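Low molecular weight protein-tyrosine-phosphatase YfkJ (Bacillus subtilis, PDB 4ETM) dephosphorylates phosphotyrosine-containing proteins, releasing phosphate and restoring tyrosine, and is involved in resistance to ethanol stress. Local coordinates at residues A[20-25]-A[97-102]; A[28-33]-A[67-72]; A[34-39]-A[52-57]. All coordinates share one frame; numbering follows the deposited sequence.

Interaction 1. Residues A[20-25]-A[97-102]; sequences SVLFVC and DDFDYI
Leu22 CB sits over one face of the Phe99 ring, 3.6 Å from the ring centroid and 14° off its normal, a CH-pi contact. At the Phe99 edge, in the ring plane, lie Ser20 C and Val21 N. The Tyr101 ring meets Ser20 O near its plane, at an edge, and Val21 CG2 comes up to it obliquely. These residues join two neighbouring strands, 19-25 and 101-104, of the central parallel sheet of the low molecular weight phosphatase fold. Val21 pairs with Tyr101, and Leu22 with Ile102. The bond from Leu22 N to Tyr101 O is 2.9 Å long and almost straight. With Leu22 CG anti to the backbone N (chi1 177°) and chi2 at 70°, CD1 comes near Phe99 CZ and CD2 near Phe99 CD2. Farther along, Val24 CG2 touches Ile102 CG2 at 3.9 Å. Strand 19-25 ends at the nucleophile, Cys25. At the other end of the contact the loop before strand 101-104 folds around Ser20. Asp100 N donates to Ser20 OG (3.2 Å). A water links Ser20 OG and Asp100 OD2. Ser20 N donates to Asp100 OD2 at 2.9 Å, meeting the anti side of the carboxylate.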
ATOM      1  N   SER A  20       1.845 -10.889  20.460  1.00 21.70           N
ATOM      2  CA  SER A  20       1.094  -9.657  20.266  1.00 23.40           C
ATOM      3  C   SER A  20       0.760  -9.426  18.802  1.00 16.94           C
ATOM      4  O   SER A  20       1.585  -9.669  17.913  1.00 20.09           O
ATOM      5  CB  SER A  20       1.858  -8.459  20.823  1.00 19.74           C
ATOM      6  OG  SER A  20       3.182  -8.447  20.324  1.00 25.09           O
ATOM      7  N   VAL A  21      -0.456  -8.942  18.572  1.00 16.90           N
ATOM      8  CA  VAL A  21      -0.993  -8.704  17.241  1.00 17.09           C
ATOM      9  C   VAL A  21      -1.533  -7.274  17.165  1.00 17.51           C
ATOM     10  O   VAL A  21      -2.375  -6.896  17.967  1.00 16.09           O
ATOM     11  CB  VAL A  21      -2.139  -9.693  16.943  1.00 17.59           C
ATOM     12  CG1 VAL A  21      -2.697  -9.474  15.554  1.00 19.90           C
ATOM     13  CG2 VAL A  21      -1.652 -11.131  17.105  1.00 16.97           C
ATOM     14  N   LEU A  22      -1.032  -6.485  16.220  1.00 13.49           N
ATOM     15  CA  LEU A  22      -1.541  -5.128  15.996  1.00 12.62           C
ATOM     16  C   LEU A  22      -2.305  -5.071  14.683  1.00 11.56           C
ATOM     17  O   LEU A  22      -1.749  -5.367  13.630  1.00 14.06           O
ATOM     18  CB  LEU A  22      -0.403  -4.108  15.981  1.00 15.61           C
ATOM     19  CG  LEU A  22      -0.895  -2.695  15.674  1.00 16.76           C
ATOM     20  CD1 LEU A  22      -1.705  -2.169  16.835  1.00 12.74           C
ATOM     21  CD2 LEU A  22       0.289  -1.772  15.371  1.00 14.76           C
ATOM     22  N   PHE A  23      -3.593  -4.739  14.762  1.00 11.24           N
ATOM     23  CA  PHE A  23      -4.422  -4.539  13.574  1.00 10.61           C
ATOM     24  C   PHE A  23      -4.347  -3.092  13.135  1.00 12.43           C
ATOM     25  O   PHE A  23      -4.420  -2.191  13.957  1.00 13.58           O
ATOM     26  CB  PHE A  23      -5.870  -4.942  13.822  1.00 11.20           C
ATOM     27  CG  PHE A  23      -6.044  -6.395  14.105  1.00 13.76           C
ATOM     28  CD1 PHE A  23      -6.086  -7.317  13.070  1.00 13.02           C
ATOM     29  CD2 PHE A  23      -6.146  -6.848  15.412  1.00 14.27           C
ATOM     30  CE1 PHE A  23      -6.242  -8.666  13.328  1.00 16.56           C
ATOM     31  CE2 PHE A  23      -6.305  -8.211  15.680  1.00 15.01           C
ATOM     32  CZ  PHE A  23      -6.346  -9.116  14.640  1.00 17.57           C
ATOM     33  N   VAL A  24      -4.152  -2.864  11.845  1.00  9.72           N
ATOM     34  CA  VAL A  24      -3.947  -1.497  11.373  1.00 11.55           C
ATOM     35  C   VAL A  24      -4.834  -1.160  10.185  1.00 12.70           C
ATOM     36  O   VAL A  24      -4.881  -1.899   9.183  1.00 12.95           O
ATOM     37  CB  VAL A  24      -2.465  -1.242  10.982  1.00  9.59           C
ATOM     38  CG1 VAL A  24      -2.266   0.183  10.468  1.00 10.45           C
ATOM     39  CG2 VAL A  24      -1.536  -1.491  12.160  1.00 10.19           C
ATOM     40  N   CYS A  25      -5.535  -0.036  10.295  1.00  8.69           N
ATOM     41  CA  CYS A  25      -6.292   0.493   9.168  1.00  8.17           C
ATOM     42  C   CYS A  25      -5.951   1.973   8.993  1.00  8.12           C
ATOM     43  O   CYS A  25      -4.939   2.443   9.489  1.00 10.80           O
ATOM     44  CB  CYS A  25      -7.791   0.267   9.358  1.00 12.62           C
ATOM     45  SG  CYS A  25      -8.528   1.053  10.781  1.00 12.24           S
ATOM     46  N   ASP A  97       8.441  -2.643  16.066  1.00 25.23           N
ATOM     47  CA  ASP A  97       9.329  -3.525  16.809  1.00 29.15           C
ATOM     48  C   ASP A  97       8.596  -4.227  17.955  1.00 31.07           C
ATOM     49  O   ASP A  97       9.016  -5.288  18.404  1.00 35.04           O
ATOM     50  CB  ASP A  97      10.524  -2.744  17.355  1.00 32.50           C
ATOM     51  CG  ASP A  97      11.465  -2.260  16.256  1.00 39.17           C
ATOM     52  OD1 ASP A  97      11.506  -2.886  15.171  1.00 32.47           O
ATOM     53  OD2 ASP A  97      12.176  -1.257  16.483  1.00 48.99           O
ATOM     54  N   ASP A  98       7.501  -3.629  18.416  1.00 25.79           N
ATOM     55  CA  ASP A  98       6.801  -4.115  19.609  1.00 28.79           C
ATOM     56  C   ASP A  98       5.928  -5.335  19.351  1.00 24.92           C
ATOM     57  O   ASP A  98       5.834  -6.227  20.187  1.00 30.84           O
ATOM     58  CB  ASP A  98       5.939  -3.004  20.215  1.00 33.76           C
ATOM     59  CG  ASP A  98       6.736  -2.045  21.078  1.00 43.74           C
ATOM     60  OD1 ASP A  98       7.980  -2.023  20.963  1.00 47.51           O
ATOM     61  OD2 ASP A  98       6.114  -1.306  21.868  1.00 48.40           O
ATOM     62  N   PHE A  99       5.271  -5.363  18.198  1.00 19.72           N
ATOM     63  CA  PHE A  99       4.284  -6.389  17.924  1.00 21.94           C
ATOM     64  C   PHE A  99       4.815  -7.512  17.057  1.00 23.61           C
ATOM     65  O   PHE A  99       5.497  -7.265  16.089  1.00 22.47           O
ATOM     66  CB  PHE A  99       3.057  -5.763  17.265  1.00 19.06           C
ATOM     67  CG  PHE A  99       2.202  -4.962  18.212  1.00 18.96           C
ATOM     68  CD1 PHE A  99       1.177  -5.569  18.926  1.00 21.41           C
ATOM     69  CD2 PHE A  99       2.409  -3.604  18.380  1.00 17.68           C
ATOM     70  CE1 PHE A  99       0.381  -4.838  19.799  1.00 19.46           C
ATOM     71  CE2 PHE A  99       1.609  -2.869  19.256  1.00 22.10           C
ATOM     72  CZ  PHE A  99       0.599  -3.500  19.972  1.00 17.05           C
ATOM     73  N   ASP A 100       4.449  -8.746  17.389  1.00 19.40           N
ATOM     74  CA  ASP A 100       4.920  -9.909  16.657  1.00 19.99           C
ATOM     75  C   ASP A 100       4.302  -9.964  15.253  1.00 17.60           C
ATOM     76  O   ASP A 100       4.972 -10.346  14.289  1.00 22.02           O
ATOM     77  CB  ASP A 100       4.625 -11.184  17.459  1.00 18.65           C
ATOM     78  CG  ASP A 100       5.355 -11.208  18.790  1.00 29.18           C
ATOM     79  OD1 ASP A 100       6.599 -11.071  18.777  1.00 29.47           O
ATOM     80  OD2 ASP A 100       4.692 -11.342  19.845  1.00 26.47           O
ATOM     81  N   TYR A 101       3.034  -9.578  15.158  1.00 16.97           N
ATOM     82  CA  TYR A 101       2.303  -9.550  13.893  1.00 15.57           C
ATOM     83  C   TYR A 101       1.731  -8.166  13.689  1.00 16.98           C
ATOM     84  O   TYR A 101       1.131  -7.603  14.599  1.00 15.97           O
ATOM     85  CB  TYR A 101       1.128 -10.528  13.920  1.00 18.62           C
ATOM     86  CG  TYR A 101       1.536 -11.974  13.948  1.00 19.45           C
ATOM     87  CD1 TYR A 101       1.596 -12.715  12.778  1.00 19.07           C
ATOM     88  CD2 TYR A 101       1.838 -12.598  15.139  1.00 17.13           C
ATOM     89  CE1 TYR A 101       1.977 -14.049  12.794  1.00 23.26           C
ATOM     90  CE2 TYR A 101       2.218 -13.931  15.167  1.00 18.00           C
ATOM     91  CZ  TYR A 101       2.276 -14.645  13.989  1.00 22.07           C
ATOM     92  OH  TYR A 101       2.642 -15.973  14.005  1.00 24.70           O
ATOM     93  N   ILE A 102       1.909  -7.610  12.501  1.00 15.51           N
ATOM     94  CA  ILE A 102       1.175  -6.410  12.157  1.00 14.69           C
ATOM     95  C   ILE A 102       0.249  -6.740  10.999  1.00 13.33           C
ATOM     96  O   ILE A 102       0.711  -7.135   9.935  1.00 15.50           O
ATOM     97  CB  ILE A 102       2.121  -5.250  11.835  1.00 17.02           C
ATOM     98  CG1 ILE A 102       3.033  -4.984  13.048  1.00 21.23           C
ATOM     99  CG2 ILE A 102       1.311  -4.029  11.416  1.00 15.44           C
ATOM    100  CD1 ILE A 102       3.909  -3.771  12.925  1.00 20.67           C
TER
HETATM  101  O   HOH W   1       5.246  -9.211  21.786  1.00 34.07           O

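Interaction 2. Residues A[28-33]-A[67-72]. With K (potassium ion), chain E; PO4 (phosphate ion), chain C.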
ATOM      1  N   ASN A  28      -8.464   3.967  12.165  1.00 10.42           N
ATOM      2  CA  ASN A  28      -8.575   3.260  13.427  1.00 12.24           C
ATOM      3  C   ASN A  28      -9.892   3.583  14.158  1.00  9.23           C
ATOM      4  O   ASN A  28      -9.953   3.724  15.377  1.00 11.27           O
ATOM      5  CB  ASN A  28      -7.319   3.468  14.251  1.00 11.60           C
ATOM      6  CG  ASN A  28      -7.290   2.634  15.501  1.00  9.96           C
ATOM      7  OD1 ASN A  28      -6.935   3.155  16.537  1.00 12.63           O
ATOM      8  ND2 ASN A  28      -7.674   1.352  15.426  1.00 12.54           N
ATOM      9  N   ILE A  29     -10.957   3.678  13.375  1.00  8.92           N
ATOM     10  CA  ILE A  29     -12.309   3.771  13.930  1.00 11.33           C
ATOM     11  C   ILE A  29     -13.291   2.741  13.355  1.00 11.46           C
ATOM     12  O   ILE A  29     -14.271   2.392  14.003  1.00 12.80           O
ATOM     13  CB  ILE A  29     -12.923   5.193  13.804  1.00  9.92           C
ATOM     14  CG1 ILE A  29     -12.840   5.707  12.360  1.00 14.74           C
ATOM     15  CG2 ILE A  29     -12.257   6.137  14.780  1.00 13.02           C
ATOM     16  CD1 ILE A  29     -13.815   6.857  12.074  1.00 19.13           C
ATOM     17  N   CYS A  30     -13.042   2.262  12.148  1.00 11.90           N
ATOM     18  CA  CYS A  30     -13.958   1.281  11.557  1.00 12.46           C
ATOM     19  C   CYS A  30     -13.405  -0.154  11.559  1.00 13.75           C
ATOM     20  O   CYS A  30     -13.859  -1.005  12.341  1.00 13.94           O
ATOM     21  CB  CYS A  30     -14.371   1.695  10.143  1.00 10.76           C
ATOM     22  SG  CYS A  30     -15.212   3.293  10.015  1.00 13.85           S
ATOM     23  N   ARG A  31     -12.410  -0.414  10.716  1.00 12.83           N
ATOM     24  CA  ARG A  31     -11.942  -1.780  10.472  1.00 10.47           C
ATOM     25  C   ARG A  31     -11.072  -2.394  11.563  1.00 11.05           C
ATOM     26  O   ARG A  31     -11.417  -3.469  12.084  1.00  9.66           O
ATOM     27  CB  ARG A  31     -11.222  -1.872   9.123  1.00 12.47           C
ATOM     28  CG  ARG A  31     -12.151  -1.680   7.929  1.00 12.26           C
ATOM     29  CD  ARG A  31     -11.370  -1.410   6.668  1.00 12.37           C
ATOM     30  NE  ARG A  31     -10.708  -0.110   6.734  1.00 10.27           N
ATOM     31  CZ  ARG A  31      -9.806   0.306   5.858  1.00 10.25           C
ATOM     32  NH1 ARG A  31      -9.440  -0.474   4.847  1.00 12.48           N
ATOM     33  NH2 ARG A  31      -9.256   1.502   6.023  1.00 13.05           N
ATOM     34  N   SER A  32      -9.951  -1.752  11.892  1.00 12.29           N
ATOM     35  CA  SER A  32      -9.040  -2.334  12.870  1.00  9.80           C
ATOM     36  C   SER A  32      -9.661  -2.491  14.269  1.00 10.01           C
ATOM     37  O   SER A  32      -9.385  -3.489  14.928  1.00 12.61           O
ATOM     38  CB  SER A  32      -7.656  -1.669  12.895  1.00 10.80           C
ATOM     39  OG  SER A  32      -7.740  -0.300  13.246  1.00 13.05           O
ATOM     40  N   PRO A  33     -10.494  -1.536  14.721  1.00 12.23           N
ATOM     41  CA  PRO A  33     -11.114  -1.830  16.017  1.00 13.80           C
ATOM     42  C   PRO A  33     -12.036  -3.043  15.930  1.00 13.74           C
ATOM     43  O   PRO A  33     -12.080  -3.832  16.868  1.00 16.43           O
ATOM     44  CB  PRO A  33     -11.913  -0.553  16.323  1.00 13.99           C
ATOM     45  CG  PRO A  33     -11.191   0.524  15.556  1.00 12.19           C
ATOM     46  CD  PRO A  33     -10.792  -0.154  14.282  1.00 13.82           C
ATOM     47  N   PRO A  67     -13.770   6.733  20.172  1.00 18.39           N
ATOM     48  CA  PRO A  67     -14.236   5.342  20.185  1.00 16.24           C
ATOM     49  C   PRO A  67     -14.521   4.889  18.763  1.00 16.17           C
ATOM     50  O   PRO A  67     -14.500   5.721  17.865  1.00 17.02           O
ATOM     51  CB  PRO A  67     -15.537   5.425  20.985  1.00 19.34           C
ATOM     52  CG  PRO A  67     -15.991   6.828  20.825  1.00 24.54           C
ATOM     53  CD  PRO A  67     -14.729   7.630  20.841  1.00 26.25           C
ATOM     54  N   PRO A  68     -14.776   3.592  18.557  1.00 15.77           N
ATOM     55  CA  PRO A  68     -14.992   3.183  17.168  1.00 17.43           C
ATOM     56  C   PRO A  68     -16.211   3.864  16.545  1.00 14.19           C
ATOM     57  O   PRO A  68     -17.085   4.355  17.248  1.00 16.48           O
ATOM     58  CB  PRO A  68     -15.217   1.670  17.274  1.00 18.48           C
ATOM     59  CG  PRO A  68     -14.573   1.276  18.584  1.00 21.68           C
ATOM     60  CD  PRO A  68     -14.785   2.450  19.489  1.00 22.28           C
ATOM     61  N   HIS A  69     -16.225   3.900  15.218  1.00 16.98           N
ATOM     62  CA  HIS A  69     -17.343   4.411  14.452  1.00 16.26           C
ATOM     63  C   HIS A  69     -18.636   3.739  14.922  1.00 16.77           C
ATOM     64  O   HIS A  69     -18.610   2.589  15.355  1.00 15.17           O
ATOM     65  CB  HIS A  69     -17.095   4.088  12.988  1.00 15.08           C
ATOM     66  CG  HIS A  69     -18.025   4.789  12.055  1.00 17.75           C
ATOM     67  ND1 HIS A  69     -19.328   4.389  11.857  1.00 18.16           N
ATOM     68  CD2 HIS A  69     -17.834   5.866  11.259  1.00 24.04           C
ATOM     69  CE1 HIS A  69     -19.900   5.190  10.978  1.00 17.08           C
ATOM     70  NE2 HIS A  69     -19.015   6.095  10.600  1.00 20.90           N
ATOM     71  N   GLU A  70     -19.755   4.454  14.842  1.00 19.44           N
ATOM     72  CA  GLU A  70     -21.045   3.900  15.244  1.00 18.96           C
ATOM     73  C   GLU A  70     -21.413   2.604  14.525  1.00 17.15           C
ATOM     74  O   GLU A  70     -22.069   1.736  15.114  1.00 22.02           O
ATOM     75  CB  GLU A  70     -22.159   4.939  15.066  1.00 25.44           C
ATOM     76  N   GLY A  71     -21.005   2.487  13.261  1.00 17.37           N
ATOM     77  CA  GLY A  71     -21.290   1.318  12.453  1.00 16.55           C
ATOM     78  C   GLY A  71     -20.597   0.093  13.005  1.00 20.90           C
ATOM     79  O   GLY A  71     -21.165  -0.997  13.031  1.00 18.26           O
ATOM     80  N   THR A  72     -19.364   0.287  13.454  1.00 17.61           N
ATOM     81  CA  THR A  72     -18.593  -0.784  14.066  1.00 14.12           C
ATOM     82  C   THR A  72     -19.130  -1.117  15.455  1.00 17.85           C
ATOM     83  O   THR A  72     -19.198  -2.282  15.824  1.00 17.26           O
ATOM     84  CB  THR A  72     -17.081  -0.444  14.099  1.00 14.09           C
ATOM     85  OG1 THR A  72     -16.547  -0.514  12.770  1.00 16.00           O
ATOM     86  CG2 THR A  72     -16.320  -1.404  15.004  1.00 12.58           C
TER
HETATM   87  K     K E 203      -6.742   1.618  19.304  1.00 16.69           K
HETATM   88  P   PO4 C 201     -11.135   2.926   9.094  1.00 12.06           P
HETATM   89  O1  PO4 C 201     -12.144   3.801   8.377  1.00 12.12           O
HETATM   90  O2  PO4 C 201     -11.080   3.400  10.508  1.00 13.68           O
HETATM   91  O3  PO4 C 201      -9.808   3.052   8.413  1.00 10.90           O
HETATM   92  O4  PO4 C 201     -11.532   1.470   8.940  1.00 13.13           O
HETATM   93  O   HOH W   2      -9.889   1.275  18.456  1.00 24.46           O
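Thr72 OG1 donates to Cys30 O at 2.8 Å. In Thr72, OG1 stands anti to the carbonyl carbon of the same residue (chi1 -72°), which turns the hydroxyl to the loop. It meets the oxygen from a position tilted out of the carbonyl plane. One residue earlier in the loop, Ile29 O accepts from His69 N at 2.8 Å, with His69 N above the carbonyl plane. His69 CB packs on Cys30 SG at 3.6 Å, and the sulfur approaches the imidazole obliquely. The ring is held in place by its own helix. His69 is the N-cap of helix 70-78, and its ND1 accepts from Gly71 N in the ring plane. Pro33 CB meets Pro68 CG at 3.9 Å. Residues 28-31 belong to the P-loop that runs from Cys25 to Arg31, the CX5R signature of tyrosine phosphatases. Its backbone amides point at a bound phosphate, probably from the crystallisation liquor. Ile29 N and Cys30 N share O2, while Arg31 N donates to O4. The Arg31 side chain bends at chi3 (-68°) and comes round to the same ion. Its NE reaches phosphate O4 at 2.8 Å and its NH2 reaches phosphate O3 at 2.9 Å. Both are nearly straight bonds at the guanidinium edge. On its far side Arg31 NH1 forms a salt bridge with Asp106. Asn28 OD1 coordinates a potassium ion at 3.2 Å.

Interaction 3. Residues A[34-39]-A[52-57]; sequences MAEAIF and IKADSA. With K (potassium ion), chain E.
Helix 34-39 runs nearly antiparallel to strand 52-57, at 169°, with their axes 7.5 Å apart at closest approach and Glu36 facing Asp55. Two side chains of the helix carry the contact. Glu36 takes the polar half and Phe39 the apolar half. Glu36 is extended, with CG anti to the backbone N (chi1 -173°), and its carboxylate lies along the backbone of the strand. Its CD is 3.7 Å from Asp55 CA. Ser56 OG donates to Glu36 OE2 at 2.7 Å, on the anti side of the carboxylate and slightly out of its plane. The other oxygen, OE1, has a salt bridge to Arg40 from the next turn of the helix. A water also donates to Glu36 OE1 and to Asp55 OD1, so it bridges the two acids. Glu36 OE2 and Asp55 OD1 are 4.1 Å apart. This proximity of like charges is probably eased by the water, by Arg40 and by Arg89, which pairs with Asp55 OD2. One turn on, Phe39 also has CG anti to the backbone N and reaches the start of the strand. Ile52 CG2 lies in the plane of the ring, at its edge, 3.6 Å from Phe39 CE2. Ala54 CB approaches Phe39 CD2 obliquely at 3.8 Å. Phe23 of strand 19-25 packs edge-to-face with the Phe39 ring. Ile52, Ala54 and Ser56 alternate with Lys53 and Asp55, so one face of the strand turns to the helix. Ser56 O also binds the potassium ion, at 3.3 Å. The arrangement is that of a beta-alpha-beta crossover, in which helix 31-45 links the parallel neighbours 19-25 and 52-58 and covers one face of their sheet.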
ATOM      1  N   MET A  34     -12.744  -3.200  14.811  1.00 11.40           N
ATOM      2  CA  MET A  34     -13.635  -4.354  14.648  1.00 11.08           C
ATOM      3  C   MET A  34     -12.809  -5.631  14.666  1.00 14.33           C
ATOM      4  O   MET A  34     -13.205  -6.622  15.275  1.00 15.72           O
ATOM      5  CB  MET A  34     -14.426  -4.260  13.345  1.00 14.93           C
ATOM      6  CG  MET A  34     -15.543  -5.279  13.238  1.00 16.78           C
ATOM      7  SD  MET A  34     -16.404  -5.355  11.642  1.00 15.61           S
ATOM      8  CE  MET A  34     -17.174  -3.744  11.536  1.00 17.16           C
ATOM      9  N   ALA A  35     -11.650  -5.589  14.011  1.00 12.11           N
ATOM     10  CA  ALA A  35     -10.791  -6.763  13.949  1.00 11.95           C
ATOM     11  C   ALA A  35     -10.210  -7.072  15.322  1.00 13.67           C
ATOM     12  O   ALA A  35     -10.228  -8.221  15.763  1.00 16.62           O
ATOM     13  CB  ALA A  35      -9.693  -6.580  12.935  1.00 14.77           C
ATOM     14  N   GLU A  36      -9.699  -6.042  15.988  1.00 13.97           N
ATOM     15  CA  GLU A  36      -9.201  -6.189  17.352  1.00 15.59           C
ATOM     16  C   GLU A  36     -10.211  -6.905  18.272  1.00 15.50           C
ATOM     17  O   GLU A  36      -9.887  -7.920  18.905  1.00 16.70           O
ATOM     18  CB  GLU A  36      -8.811  -4.815  17.924  1.00 13.42           C
ATOM     19  CG  GLU A  36      -8.123  -4.921  19.287  1.00 13.93           C
ATOM     20  CD  GLU A  36      -8.126  -3.631  20.068  1.00 15.33           C
ATOM     21  OE1 GLU A  36      -8.049  -3.715  21.319  1.00 20.63           O
ATOM     22  OE2 GLU A  36      -8.186  -2.545  19.453  1.00 16.70           O
ATOM     23  N   ALA A  37     -11.430  -6.388  18.327  1.00 16.57           N
ATOM     24  CA  ALA A  37     -12.467  -6.932  19.197  1.00 15.16           C
ATOM     25  C   ALA A  37     -12.847  -8.346  18.795  1.00 14.50           C
ATOM     26  O   ALA A  37     -12.984  -9.225  19.644  1.00 18.47           O
ATOM     27  CB  ALA A  37     -13.687  -6.034  19.170  1.00 19.91           C
ATOM     28  N   ILE A  38     -13.034  -8.569  17.496  1.00 17.32           N
ATOM     29  CA  ILE A  38     -13.434  -9.887  17.014  1.00 14.37           C
ATOM     30  C   ILE A  38     -12.338 -10.914  17.256  1.00 22.34           C
ATOM     31  O   ILE A  38     -12.598 -12.007  17.752  1.00 24.33           O
ATOM     32  CB  ILE A  38     -13.794  -9.846  15.512  1.00 16.36           C
ATOM     33  CG1 ILE A  38     -15.145  -9.159  15.326  1.00 17.31           C
ATOM     34  CG2 ILE A  38     -13.831 -11.248  14.920  1.00 21.22           C
ATOM     35  CD1 ILE A  38     -15.567  -9.050  13.869  1.00 19.98           C
ATOM     36  N   PHE A  39     -11.108 -10.552  16.916  1.00 19.88           N
ATOM     37  CA  PHE A  39      -9.982 -11.457  17.095  1.00 19.46           C
ATOM     38  C   PHE A  39      -9.790 -11.809  18.561  1.00 18.97           C
ATOM     39  O   PHE A  39      -9.497 -12.962  18.901  1.00 19.84           O
ATOM     40  CB  PHE A  39      -8.710 -10.827  16.533  1.00 18.40           C
ATOM     41  CG  PHE A  39      -7.495 -11.647  16.752  1.00 15.87           C
ATOM     42  CD1 PHE A  39      -7.128 -12.623  15.841  1.00 14.76           C
ATOM     43  CD2 PHE A  39      -6.707 -11.445  17.870  1.00 17.45           C
ATOM     44  CE1 PHE A  39      -5.995 -13.376  16.046  1.00 19.94           C
ATOM     45  CE2 PHE A  39      -5.577 -12.201  18.081  1.00 23.83           C
ATOM     46  CZ  PHE A  39      -5.217 -13.156  17.165  1.00 18.02           C
ATOM     47  N   ILE A  52      -2.168 -14.782  23.777  1.00 29.25           N
ATOM     48  CA  ILE A  52      -2.260 -13.820  22.680  1.00 23.97           C
ATOM     49  C   ILE A  52      -2.910 -12.502  23.112  1.00 24.94           C
ATOM     50  O   ILE A  52      -3.960 -12.502  23.750  1.00 26.86           O
ATOM     51  CB  ILE A  52      -3.042 -14.407  21.479  1.00 21.35           C
ATOM     52  CG1 ILE A  52      -2.395 -15.704  21.002  1.00 26.17           C
ATOM     53  CG2 ILE A  52      -3.107 -13.405  20.340  1.00 31.81           C
ATOM     54  CD1 ILE A  52      -3.131 -16.351  19.841  1.00 32.41           C
ATOM     55  N   LYS A  53      -2.281 -11.382  22.753  1.00 22.42           N
ATOM     56  CA  LYS A  53      -2.824 -10.064  23.044  1.00 24.64           C
ATOM     57  C   LYS A  53      -2.987  -9.277  21.745  1.00 19.48           C
ATOM     58  O   LYS A  53      -2.103  -9.306  20.890  1.00 20.97           O
ATOM     59  CB  LYS A  53      -1.899  -9.307  23.994  1.00 25.68           C
ATOM     60  CG  LYS A  53      -2.541  -8.062  24.575  1.00 34.40           C
ATOM     61  CD  LYS A  53      -1.623  -7.346  25.553  1.00 42.76           C
ATOM     62  CE  LYS A  53      -2.291  -6.095  26.109  1.00 44.13           C
ATOM     63  NZ  LYS A  53      -1.452  -5.438  27.154  1.00 46.71           N
ATOM     64  N   ALA A  54      -4.104  -8.571  21.597  1.00 19.63           N
ATOM     65  CA  ALA A  54      -4.326  -7.772  20.389  1.00 17.15           C
ATOM     66  C   ALA A  54      -4.542  -6.289  20.699  1.00 16.65           C
ATOM     67  O   ALA A  54      -4.982  -5.933  21.794  1.00 20.21           O
ATOM     68  CB  ALA A  54      -5.499  -8.334  19.581  1.00 22.21           C
ATOM     69  N   ASP A  55      -4.208  -5.437  19.725  1.00 15.56           N
ATOM     70  CA  ASP A  55      -4.404  -3.993  19.820  1.00 15.85           C
ATOM     71  C   ASP A  55      -4.693  -3.522  18.402  1.00 15.41           C
ATOM     72  O   ASP A  55      -4.630  -4.318  17.463  1.00 17.24           O
ATOM     73  CB  ASP A  55      -3.155  -3.288  20.362  1.00 17.31           C
ATOM     74  CG  ASP A  55      -3.389  -1.812  20.686  1.00 19.67           C
ATOM     75  OD1 ASP A  55      -4.561  -1.401  20.865  1.00 22.66           O
ATOM     76  OD2 ASP A  55      -2.389  -1.053  20.781  1.00 23.29           O
ATOM     77  N   SER A  56      -5.029  -2.247  18.226  1.00 14.35           N
ATOM     78  CA  SER A  56      -5.165  -1.714  16.872  1.00 13.28           C
ATOM     79  C   SER A  56      -4.548  -0.329  16.782  1.00 16.23           C
ATOM     80  O   SER A  56      -4.141   0.213  17.773  1.00 18.72           O
ATOM     81  CB  SER A  56      -6.612  -1.752  16.357  1.00 12.01           C
ATOM     82  OG  SER A  56      -7.534  -1.108  17.209  1.00 15.06           O
ATOM     83  N   ALA A  57      -4.449   0.235  15.597  1.00 14.93           N
ATOM     84  CA  ALA A  57      -3.929   1.598  15.442  1.00 14.94           C
ATOM     85  C   ALA A  57      -4.156   2.015  14.008  1.00 15.36           C
ATOM     86  O   ALA A  57      -4.352   1.172  13.126  1.00 13.95           O
ATOM     87  CB  ALA A  57      -2.433   1.677  15.780  1.00 12.34           C
TER
HETATM   88  K     K E 203      -6.742   1.618  19.304  1.00 16.69           K
HETATM   89  O   HOH W   3      -6.719  -2.107  22.721  1.00 24.68           O
HETATM   90  O   HOH W   2      -9.889   1.275  18.456  1.00 24.46           O

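How the interactions relate
Strand 19-25 joins interactions 1 and 3, whose centres are about 9 Å apart. Val21 N lies 2.9 Å from Lys53 O, and Phe23 N 2.9 Å from Asp55 O, both probable hydrogen bonds of the sheet. Interactions 2 and 3 share helix 31-45, with centres about 11 Å apart. In the loop just before that helix, Asn28 ND2 is 3.0 Å from Ser56 OG, and Asn28 OD1 and Ser56 O bind the same potassium ion. The centres of interactions 1 and 2 are about 17 Å apart, yet they meet at the active site. The strand of interaction 1 ends in the nucleophile Cys25, whose CB is 3.8 Å from NH2 of Arg31 in interaction 2.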